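PDB 5BOV: putative epoxide hydrolase protein from Klebsiella pneumoniae subsp. pneumoniae, which probably hydrolyses epoxides or esters as a member of the alpha/beta-hydrolase superfamily, although its true substrate has not been established. Local coordinates for residues S155-F160 with W183-P188; H38-D43 with S215-R220; Q45-V50 with T292-A297. All coordinates share one frame; numbering follows the deposited sequence.

Contact 1: residues S155-F160 with W183-P188; sequences SWWYQF and WHQASP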
loop_
_atom_site.group_PDB
_atom_site.type_symbol
_atom_site.label_atom_id
_atom_site.label_comp_id
_atom_site.label_asym_id
_atom_site.label_seq_id
_atom_site.Cartn_x
_atom_site.Cartn_y
_atom_site.Cartn_z
ATOM N N SER A 155 -8.063 -5.103 -17.747
ATOM C CA SER A 155 -8.097 -4.407 -16.442
ATOM C C SER A 155 -6.700 -4.201 -15.825
ATOM O O SER A 155 -6.525 -3.286 -15.026
ATOM C CB SER A 155 -9.013 -5.180 -15.457
ATOM O OG SER A 155 -8.332 -6.304 -14.790
ATOM N N TRP A 156 -5.735 -5.006 -16.146
ATOM C CA TRP A 156 -4.318 -4.843 -15.718
ATOM C C TRP A 156 -3.398 -4.176 -16.823
ATOM O O TRP A 156 -2.174 -4.270 -16.742
ATOM C CB TRP A 156 -3.690 -6.191 -15.416
ATOM C CG TRP A 156 -4.000 -6.773 -14.138
ATOM C CD1 TRP A 156 -4.816 -7.885 -13.890
ATOM C CD2 TRP A 156 -3.364 -6.456 -12.930
ATOM N NE1 TRP A 156 -4.758 -8.196 -12.544
ATOM C CE2 TRP A 156 -3.923 -7.293 -11.928
ATOM C CE3 TRP A 156 -2.439 -5.456 -12.563
ATOM C CZ2 TRP A 156 -3.530 -7.205 -10.588
ATOM C CZ3 TRP A 156 -2.044 -5.360 -11.225
ATOM C CH2 TRP A 156 -2.589 -6.243 -10.258
ATOM N N TRP A 157 -4.000 -3.501 -17.764
ATOM C CA TRP A 157 -3.313 -3.054 -19.018
ATOM C C TRP A 157 -1.974 -2.339 -18.734
ATOM O O TRP A 157 -0.997 -2.532 -19.428
ATOM C CB TRP A 157 -4.202 -2.190 -19.880
ATOM C CG TRP A 157 -4.485 -0.859 -19.380
ATOM C CD1 TRP A 157 -5.373 -0.532 -18.410
ATOM C CD2 TRP A 157 -3.833 0.361 -19.786
ATOM N NE1 TRP A 157 -5.315 0.820 -18.194
ATOM C CE2 TRP A 157 -4.353 1.384 -18.989
ATOM C CE3 TRP A 157 -2.827 0.668 -20.718
ATOM C CZ2 TRP A 157 -3.972 2.728 -19.151
ATOM C CZ3 TRP A 157 -2.426 1.992 -20.854
ATOM C CH2 TRP A 157 -3.002 2.997 -20.056
ATOM N N TYR A 158 -2.009 -1.483 -17.710
ATOM C CA TYR A 158 -0.894 -0.637 -17.421
ATOM C C TYR A 158 0.356 -1.400 -17.025
ATOM O O TYR A 158 1.443 -0.940 -17.283
ATOM C CB TYR A 158 -1.252 0.416 -16.332
ATOM C CG TYR A 158 -1.850 -0.207 -15.088
ATOM C CD1 TYR A 158 -3.253 -0.407 -14.989
ATOM C CD2 TYR A 158 -1.040 -0.619 -14.058
ATOM C CE1 TYR A 158 -3.801 -1.019 -13.860
ATOM C CE2 TYR A 158 -1.566 -1.228 -12.963
ATOM C CZ TYR A 158 -2.958 -1.427 -12.886
ATOM O OH TYR A 158 -3.447 -2.009 -11.736
ATOM N N GLN A 159 0.229 -2.585 -16.429
ATOM C CA GLN A 159 1.411 -3.281 -16.008
ATOM C C GLN A 159 2.167 -3.749 -17.231
ATOM O O GLN A 159 3.399 -3.776 -17.267
ATOM C CB GLN A 159 1.095 -4.439 -15.059
ATOM C CG GLN A 159 0.562 -5.731 -15.623
ATOM C CD GLN A 159 0.341 -6.796 -14.520
ATOM O OE1 GLN A 159 0.819 -6.651 -13.379
ATOM N NE2 GLN A 159 -0.388 -7.793 -14.832
ATOM N N PHE A 160 1.427 -4.124 -18.248
ATOM C CA PHE A 160 2.051 -4.525 -19.557
ATOM C C PHE A 160 2.621 -3.326 -20.311
ATOM O O PHE A 160 3.771 -3.424 -20.848
ATOM C CB PHE A 160 1.121 -5.308 -20.446
ATOM C CG PHE A 160 0.419 -6.421 -19.709
ATOM C CD1 PHE A 160 1.119 -7.553 -19.322
ATOM C CD2 PHE A 160 -0.929 -6.333 -19.439
ATOM C CE1 PHE A 160 0.505 -8.558 -18.585
ATOM C CE2 PHE A 160 -1.544 -7.322 -18.690
ATOM C CZ PHE A 160 -0.833 -8.437 -18.284
ATOM N N TRP A 183 -6.760 6.708 -11.646
ATOM C CA TRP A 183 -7.680 6.902 -10.562
ATOM C C TRP A 183 -9.134 6.735 -11.005
ATOM O O TRP A 183 -9.937 6.108 -10.344
ATOM C CB TRP A 183 -7.512 8.306 -9.918
ATOM C CG TRP A 183 -6.442 8.557 -8.945
ATOM C CD1 TRP A 183 -5.203 8.061 -8.957
ATOM C CD2 TRP A 183 -6.487 9.488 -7.848
ATOM N NE1 TRP A 183 -4.480 8.567 -7.918
ATOM C CE2 TRP A 183 -5.244 9.466 -7.239
ATOM C CE3 TRP A 183 -7.470 10.316 -7.338
ATOM C CZ2 TRP A 183 -4.933 10.258 -6.139
ATOM C CZ3 TRP A 183 -7.188 11.077 -6.203
ATOM C CH2 TRP A 183 -5.959 11.057 -5.641
ATOM N N HIS A 184 -9.446 7.312 -12.153
ATOM C CA HIS A 184 -10.837 7.252 -12.689
ATOM C C HIS A 184 -11.173 5.827 -13.104
ATOM O O HIS A 184 -12.271 5.401 -12.853
ATOM C CB HIS A 184 -10.987 8.153 -13.933
ATOM C CG HIS A 184 -11.129 9.608 -13.641
ATOM N ND1 HIS A 184 -12.089 10.114 -12.782
ATOM C CD2 HIS A 184 -10.454 10.682 -14.120
ATOM C CE1 HIS A 184 -11.985 11.421 -12.727
ATOM N NE2 HIS A 184 -11.029 11.803 -13.563
ATOM N N GLN A 185 -10.226 5.083 -13.663
ATOM C CA GLN A 185 -10.524 3.681 -14.000
ATOM C C GLN A 185 -10.790 2.852 -12.750
ATOM O O GLN A 185 -11.597 1.912 -12.746
ATOM C CB GLN A 185 -9.361 3.049 -14.731
ATOM C CG GLN A 185 -9.184 3.497 -16.192
ATOM C CD GLN A 185 -8.241 2.492 -16.918
ATOM O OE1 GLN A 185 -7.125 2.206 -16.441
ATOM N NE2 GLN A 185 -8.725 1.925 -17.993
ATOM N N ALA A 186 -9.976 3.104 -11.731
ATOM C CA ALA A 186 -9.971 2.236 -10.526
ATOM C C ALA A 186 -11.163 2.536 -9.649
ATOM O O ALA A 186 -11.610 1.654 -8.921
ATOM C CB ALA A 186 -8.665 2.425 -9.775
ATOM N N SER A 187 -11.661 3.769 -9.665
ATOM C CA SER A 187 -12.839 4.143 -8.841
ATOM C C SER A 187 -13.815 4.965 -9.695
ATOM O O SER A 187 -13.883 6.173 -9.601
ATOM C CB SER A 187 -12.389 4.944 -7.625
ATOM O OG SER A 187 -11.546 4.200 -6.767
ATOM N N PRO A 188 -14.422 4.301 -10.644
ATOM C CA PRO A 188 -15.274 5.049 -11.607
ATOM C C PRO A 188 -16.397 5.899 -11.049
ATOM O O PRO A 188 -16.779 6.869 -11.724
ATOM C CB PRO A 188 -15.905 3.940 -12.477
ATOM C CG PRO A 188 -15.178 2.745 -12.194
ATOM C CD PRO A 188 -14.451 2.864 -10.879
#

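Contact 2: residues H38-D43 with S215-R220; sequences HGWPYD and SNYRWR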
loop_
_atom_site.group_PDB
_atom_site.type_symbol
_atom_site.label_atom_id
_atom_site.label_comp_id
_atom_site.label_asym_id
_atom_site.label_seq_id
_atom_site.Cartn_x
_atom_site.Cartn_y
_atom_site.Cartn_z
ATOM N N HIS A 38 -0.324 3.534 1.962
ATOM C CA HIS A 38 -1.033 3.842 0.716
ATOM C C HIS A 38 -0.646 2.897 -0.424
ATOM O O HIS A 38 0.280 2.083 -0.287
ATOM C CB HIS A 38 -0.752 5.294 0.350
ATOM C CG HIS A 38 0.661 5.578 -0.071
ATOM N ND1 HIS A 38 1.129 5.269 -1.333
ATOM C CD2 HIS A 38 1.732 6.041 0.614
ATOM C CE1 HIS A 38 2.419 5.567 -1.415
ATOM N NE2 HIS A 38 2.792 6.085 -0.261
ATOM N N GLY A 39 -1.345 3.093 -1.540
ATOM C CA GLY A 39 -1.137 2.334 -2.727
ATOM C C GLY A 39 -0.651 3.167 -3.903
ATOM O O GLY A 39 -0.292 4.351 -3.745
ATOM N N TRP A 40 -0.698 2.535 -5.067
ATOM C CA TRP A 40 -0.207 3.163 -6.350
ATOM C C TRP A 40 -1.446 3.527 -7.218
ATOM O O TRP A 40 -2.341 2.648 -7.367
ATOM C CB TRP A 40 0.661 2.202 -7.157
ATOM C CG TRP A 40 1.107 2.803 -8.425
ATOM C CD1 TRP A 40 2.192 3.572 -8.597
ATOM C CD2 TRP A 40 0.492 2.689 -9.705
ATOM N NE1 TRP A 40 2.286 3.986 -9.897
ATOM C CE2 TRP A 40 1.247 3.457 -10.604
ATOM C CE3 TRP A 40 -0.661 2.087 -10.163
ATOM C CZ2 TRP A 40 0.875 3.611 -11.953
ATOM C CZ3 TRP A 40 -0.977 2.188 -11.496
ATOM C CH2 TRP A 40 -0.234 2.985 -12.377
ATOM N N PRO A 41 -1.498 4.712 -7.843
ATOM C CA PRO A 41 -0.584 5.829 -7.663
ATOM C C PRO A 41 -1.183 6.882 -6.737
ATOM O O PRO A 41 -1.783 7.875 -7.156
ATOM C CB PRO A 41 -0.460 6.354 -9.113
ATOM C CG PRO A 41 -1.792 5.994 -9.758
ATOM C CD PRO A 41 -2.483 4.968 -8.902
ATOM N N TYR A 42 -1.179 6.533 -5.453
ATOM C CA TYR A 42 -1.804 7.350 -4.401
ATOM C C TYR A 42 -0.746 7.787 -3.434
ATOM O O TYR A 42 0.470 7.530 -3.655
ATOM C CB TYR A 42 -2.922 6.589 -3.721
ATOM C CG TYR A 42 -3.942 6.035 -4.719
ATOM C CD1 TYR A 42 -5.041 6.775 -5.039
ATOM C CD2 TYR A 42 -3.851 4.762 -5.237
ATOM C CE1 TYR A 42 -6.015 6.293 -5.931
ATOM C CE2 TYR A 42 -4.786 4.259 -6.082
ATOM C CZ TYR A 42 -5.870 5.013 -6.431
ATOM O OH TYR A 42 -6.793 4.478 -7.287
ATOM N N ASP A 43 -1.119 8.438 -2.338
ATOM C CA ASP A 43 -0.106 8.782 -1.338
ATOM C C ASP A 43 -0.720 8.905 0.062
ATOM O O ASP A 43 -1.842 8.440 0.260
ATOM C CB ASP A 43 0.702 10.040 -1.714
ATOM C CG ASP A 43 -0.034 11.322 -1.452
ATOM O OD1 ASP A 43 -1.256 11.306 -1.240
ATOM O OD2 ASP A 43 0.656 12.363 -1.612
ATOM N N SER A 215 9.721 -0.727 -11.927
ATOM C CA SER A 215 10.315 -1.857 -11.245
ATOM C C SER A 215 9.235 -2.747 -10.589
ATOM O O SER A 215 9.286 -3.985 -10.684
ATOM C CB SER A 215 11.334 -1.437 -10.200
ATOM O OG SER A 215 11.838 -2.550 -9.460
ATOM N N ASN A 216 8.321 -2.144 -9.838
ATOM C CA ASN A 216 7.229 -2.902 -9.212
ATOM C C ASN A 216 6.515 -3.822 -10.210
ATOM O O ASN A 216 6.351 -5.021 -9.925
ATOM C CB ASN A 216 6.232 -1.948 -8.524
ATOM C CG ASN A 216 5.060 -2.676 -7.926
ATOM O OD1 ASN A 216 5.067 -3.042 -6.754
ATOM N ND2 ASN A 216 4.009 -2.868 -8.720
ATOM N N TYR A 217 6.115 -3.247 -11.358
ATOM C CA TYR A 217 5.336 -3.995 -12.345
ATOM C C TYR A 217 6.195 -4.965 -13.209
ATOM O O TYR A 217 5.746 -6.089 -13.479
ATOM C CB TYR A 217 4.429 -3.068 -13.162
ATOM C CG TYR A 217 3.368 -2.528 -12.289
ATOM C CD1 TYR A 217 2.358 -3.348 -11.771
ATOM C CD2 TYR A 217 3.407 -1.226 -11.814
ATOM C CE1 TYR A 217 1.418 -2.869 -10.846
ATOM C CE2 TYR A 217 2.429 -0.753 -10.953
ATOM C CZ TYR A 217 1.459 -1.585 -10.461
ATOM O OH TYR A 217 0.567 -1.105 -9.508
ATOM N N ARG A 218 7.457 -4.607 -13.453
ATOM C CA ARG A 218 8.336 -5.547 -14.119
ATOM C C ARG A 218 8.647 -6.720 -13.198
ATOM O O ARG A 218 8.651 -7.898 -13.651
ATOM C CB ARG A 218 9.580 -4.885 -14.648
ATOM C CG ARG A 218 9.249 -4.006 -15.830
ATOM C CD ARG A 218 10.479 -3.283 -16.341
ATOM N NE ARG A 218 10.011 -2.349 -17.394
ATOM C CZ ARG A 218 10.801 -1.580 -18.105
ATOM N NH1 ARG A 218 12.123 -1.616 -17.879
ATOM N NH2 ARG A 218 10.275 -0.726 -19.004
ATOM N N TRP A 219 8.894 -6.474 -11.912
ATOM C CA TRP A 219 9.132 -7.595 -11.021
ATOM C C TRP A 219 7.936 -8.535 -10.972
ATOM O O TRP A 219 8.084 -9.732 -11.040
ATOM C CB TRP A 219 9.505 -7.131 -9.579
ATOM C CG TRP A 219 9.932 -8.285 -8.668
ATOM C CD1 TRP A 219 11.202 -8.656 -8.378
ATOM C CD2 TRP A 219 9.089 -9.159 -7.924
ATOM N NE1 TRP A 219 11.213 -9.728 -7.558
ATOM C CE2 TRP A 219 9.920 -10.052 -7.246
ATOM C CE3 TRP A 219 7.722 -9.306 -7.810
ATOM C CZ2 TRP A 219 9.441 -11.017 -6.423
ATOM C CZ3 TRP A 219 7.237 -10.258 -6.981
ATOM C CH2 TRP A 219 8.080 -11.115 -6.296
ATOM N N ARG A 220 6.730 -7.967 -10.925
ATOM C CA ARG A 220 5.532 -8.738 -10.758
ATOM C C ARG A 220 5.331 -9.712 -11.932
ATOM O O ARG A 220 4.815 -10.794 -11.733
ATOM C CB ARG A 220 4.356 -7.782 -10.702
ATOM C CG ARG A 220 3.042 -8.412 -10.422
ATOM C CD ARG A 220 1.994 -7.294 -10.313
ATOM N NE ARG A 220 0.666 -7.886 -10.501
ATOM C CZ ARG A 220 0.012 -8.559 -9.584
ATOM N NH1 ARG A 220 0.523 -8.721 -8.357
ATOM N NH2 ARG A 220 -1.171 -9.068 -9.895
#

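Contact 3: residues Q45-V50 with T292-A297; sequences QSYAQV and TAFVQA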
loop_
_atom_site.group_PDB
_atom_site.type_symbol
_atom_site.label_atom_id
_atom_site.label_comp_id
_atom_site.label_asym_id
_atom_site.label_seq_id
_atom_site.Cartn_x
_atom_site.Cartn_y
_atom_site.Cartn_z
ATOM N N GLN A 45 -2.190 11.192 1.495
ATOM C CA GLN A 45 -3.468 11.865 1.575
ATOM C C GLN A 45 -4.655 10.922 1.602
ATOM O O GLN A 45 -5.776 11.295 1.980
ATOM C CB GLN A 45 -3.640 12.898 0.444
ATOM C CG GLN A 45 -2.568 13.979 0.385
ATOM C CD GLN A 45 -2.269 14.685 1.716
ATOM O OE1 GLN A 45 -1.056 14.971 1.991
ATOM N NE2 GLN A 45 -3.225 14.997 2.449
ATOM N N SER A 46 -4.439 9.668 1.209
ATOM C CA SER A 46 -5.452 8.645 1.329
ATOM C C SER A 46 -5.939 8.499 2.812
ATOM O O SER A 46 -7.084 8.088 3.012
ATOM C CB SER A 46 -4.880 7.290 0.920
ATOM O OG SER A 46 -4.518 7.248 -0.452
ATOM N N TYR A 47 -5.096 8.932 3.757
ATOM C CA TYR A 47 -5.382 8.843 5.166
ATOM C C TYR A 47 -5.480 10.181 5.832
ATOM O O TYR A 47 -5.539 10.234 7.054
ATOM C CB TYR A 47 -4.312 7.981 5.821
ATOM C CG TYR A 47 -4.230 6.582 5.213
ATOM C CD1 TYR A 47 -5.232 5.648 5.461
ATOM C CD2 TYR A 47 -3.179 6.216 4.375
ATOM C CE1 TYR A 47 -5.170 4.367 4.976
ATOM C CE2 TYR A 47 -3.109 4.930 3.824
ATOM C CZ TYR A 47 -4.100 4.012 4.105
ATOM O OH TYR A 47 -4.040 2.730 3.632
ATOM N N ALA A 48 -5.737 11.250 5.068
ATOM C CA ALA A 48 -5.811 12.578 5.684
ATOM C C ALA A 48 -7.005 12.724 6.570
ATOM O O ALA A 48 -7.015 13.636 7.438
ATOM C CB ALA A 48 -5.790 13.664 4.626
ATOM N N GLN A 49 -8.087 12.002 6.319
ATOM C CA GLN A 49 -9.255 11.972 7.211
ATOM C C GLN A 49 -9.238 10.813 8.179
ATOM O O GLN A 49 -9.541 10.987 9.392
ATOM C CB GLN A 49 -10.575 12.029 6.451
ATOM C CG GLN A 49 -10.661 13.300 5.657
ATOM C CD GLN A 49 -11.994 13.409 4.899
ATOM O OE1 GLN A 49 -12.257 12.677 3.944
ATOM N NE2 GLN A 49 -12.834 14.397 5.289
ATOM N N VAL A 50 -8.790 9.662 7.735
ATOM C CA VAL A 50 -8.700 8.496 8.623
ATOM C C VAL A 50 -7.776 8.745 9.789
ATOM O O VAL A 50 -8.114 8.424 10.954
ATOM C CB VAL A 50 -8.196 7.262 7.834
ATOM C CG1 VAL A 50 -7.813 6.101 8.740
ATOM C CG2 VAL A 50 -9.202 6.849 6.786
ATOM N N THR A 292 -14.905 7.025 7.033
ATOM C CA THR A 292 -15.688 6.570 8.206
ATOM C C THR A 292 -15.671 5.058 8.330
ATOM O O THR A 292 -15.409 4.516 9.396
ATOM C CB THR A 292 -17.141 7.131 8.126
ATOM O OG1 THR A 292 -17.032 8.557 8.090
ATOM C CG2 THR A 292 -17.933 6.739 9.317
ATOM N N ALA A 293 -15.944 4.353 7.237
ATOM C CA ALA A 293 -15.973 2.917 7.281
ATOM C C ALA A 293 -14.553 2.379 7.498
ATOM O O ALA A 293 -14.393 1.353 8.149
ATOM C CB ALA A 293 -16.555 2.323 5.997
ATOM N N PHE A 294 -13.555 3.049 6.954
ATOM C CA PHE A 294 -12.214 2.540 7.114
ATOM C C PHE A 294 -11.744 2.661 8.578
ATOM O O PHE A 294 -11.145 1.710 9.121
ATOM C CB PHE A 294 -11.251 3.267 6.183
ATOM C CG PHE A 294 -9.953 2.575 6.036
ATOM C CD1 PHE A 294 -8.893 2.817 6.866
ATOM C CD2 PHE A 294 -9.782 1.664 4.992
ATOM C CE1 PHE A 294 -7.697 2.165 6.713
ATOM C CE2 PHE A 294 -8.569 1.007 4.851
ATOM C CZ PHE A 294 -7.553 1.269 5.719
ATOM N N VAL A 295 -11.970 3.817 9.172
ATOM C CA VAL A 295 -11.718 3.979 10.589
ATOM C C VAL A 295 -12.418 2.872 11.437
ATOM O O VAL A 295 -11.760 2.280 12.312
ATOM C CB VAL A 295 -12.167 5.359 11.062
ATOM C CG1 VAL A 295 -12.116 5.468 12.595
ATOM C CG2 VAL A 295 -11.326 6.437 10.465
ATOM N N GLN A 296 -13.663 2.622 11.164
ATOM C CA GLN A 296 -14.417 1.567 11.896
ATOM C C GLN A 296 -13.723 0.218 11.752
ATOM O O GLN A 296 -13.614 -0.565 12.697
ATOM C CB GLN A 296 -15.882 1.467 11.458
ATOM C CG GLN A 296 -16.735 0.606 12.405
ATOM C CD GLN A 296 -16.858 1.204 13.772
ATOM O OE1 GLN A 296 -17.303 2.379 13.935
ATOM N NE2 GLN A 296 -16.413 0.482 14.807
ATOM N N ALA A 297 -13.271 -0.083 10.529
ATOM C CA ALA A 297 -12.527 -1.310 10.321
ATOM C C ALA A 297 -11.223 -1.433 11.120
ATOM O O ALA A 297 -10.908 -2.489 11.673
ATOM C CB ALA A 297 -12.240 -1.513 8.837
#

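Contact 1: residues S155-F160 with W183-P188
Trp157 and Gln185 meet through one straight hydrogen bond at the surface of the protein. From CB, the Trp157 side chain turns its CG between the backbone N and the carbonyl carbon (chi1 71°), and this swings the pyrrole side of the indole toward Gln185. CD1 passes 3.8 Å from Gln185 OE1, then NE1 reaches that same oxygen at 2.9 Å, with an N-H...O angle of 174°. Farther round the rim, CE2 lies 3.9 Å from Gln185 OE1, so the amide oxygen sits squarely off the N-H and in the ring plane. It receives the bond on a lone pair, in its own carbonyl plane, while amide and indole are turned 78° apart. Glutamine suits the place because its chain, extended beyond CG, carries an acceptor from one helix to the other; tryptophan supplies a single, fixed donor as well as a broad apolar surface. One face of that surface lies against Tyr158 CB, and the ring also meets Phe178 and touches Phe181 of helix 175-186. Joining helix 157-162 to helix 175-186, the pair belongs to the helical cap inserted after strand 127-133, a hallmark of many alpha/beta hydrolases.

Contact 2: residues H38-D43 with S215-R220
In the residue before Trp40, whose indole receives the edge of Tyr217, Gly39 O is gripped by two donors. His38 ND1 reaches it at 2.9 Å, tilted from the carbonyl plane, and Tyr42 N comes to it from the opposite face. These bonds hold the turn of the His-Gly-Trp-Pro sequence, which matches the HGXP motif of epoxide hydrolases in the alpha/beta-hydrolase fold; as in that motif, the peptide before Pro41 is cis. The turn follows strand 32-37, and Trp40 N is hydrogen-bonded to Asp110 OD2 of a probable nucleophile elbow, consistent with the role of this loop in lining the oxyanion hole of relatives.

Trp40 CG stands anti to the backbone N (chi1 178°), which carries the indole away from the turn toward helix 209-220. There it forms a T-shaped pair with Tyr217: the phenol presents its edge to the indole face, with planes 69° apart and centroids of the two six-membered rings separated by 5.4 Å. Tyr217 CE2 stands over the middle of the indole, 4.1 Å from Trp40 CD2. Pro41 CB packs toward the rim of the opposite face, and between that carbon and the phenol edge the indole has little room to tilt. Tryptophan fits because it offers two large apolar faces. Tyrosine adds a polar end to an aromatic edge, and its own ring has Asn216 ND2 above one face, 3.2 Å from the plane and over its centre. Both aromatic rings are buried. The phenol oxygen is nevertheless satisfied, since Tyr217 OH is hydrogen-bonded to Trp111 NE1, whose residue follows Asp110 in the probable nucleophile elbow, while on the benzene side of the indole Tyr217 OH lies 3.5 Å from Trp40 CE3.

Contact 3: residues Q45-V50 with T292-A297
Tyr47 and Phe294 meet obliquely, their ring planes 57° apart and their centroids separated by 5.8 Å. The touching atoms are Tyr47 CE1 and Phe294 CE1, at 3.8 Å, and Phe294 CZ lies off the edge of the phenol in its plane. The hydroxyl takes another course: Tyr47 OH is hydrogen-bonded to Leu37 O, at the end of strand 32-37, which fixes the ring while leaving its carbon edge for the phenylalanine. Phe294 reaches out from its helix with CG anti to the backbone N (chi1 -165°), bringing CD1 up against both methyls of Val50. There Val50 CG1 is 3.9 Å and Val50 CG2 4.0 Å from Phe294 CD1. In the alpha/beta-hydrolase fold the first helix after the opening strands and the last helix of the chain lie on the same side of the sheet; here Val50 begins helix 50-56 and Phe294 belongs to helix 291-303. Branched valines suit this close approach, where the nearest CA atoms, those of Val50 and Val295, are 5.8 Å apart. The valines of the two segments lie alongside, pointing opposite ways, with Val50 CG1 3.9 Å from Val295 CG2. That same methyl, Val295 CG2, also rests 3.8 Å from Val50 O. Pro287 touches Tyr47, Val50 and Phe294, adding a rigid apolar ring to the packing.

Contacts 1 and 2 have centres 12 Å apart and touch directly: Trp183 NE1 probably donates to Pro41 O at 2.9 Å, and Gln159 OE1 probably accepts from Arg220 NE at 3.1 Å. Contact 1 ties two cap helices together, and its Trp183 reaches the 38-43 loop, while contact 2 sets the cap against that loop beside the likely nucleophile elbow around Asp110. Contact 3 lies on the other flank of the loop, its centre 21 Å from that of contact 2 and 22 Å from that of contact 1; it meets contact 2 where His38 N packs 3.6 Å from Tyr47 CE2. Along the chain, contacts 2 and 3 cross, and contact 1 nests inside both.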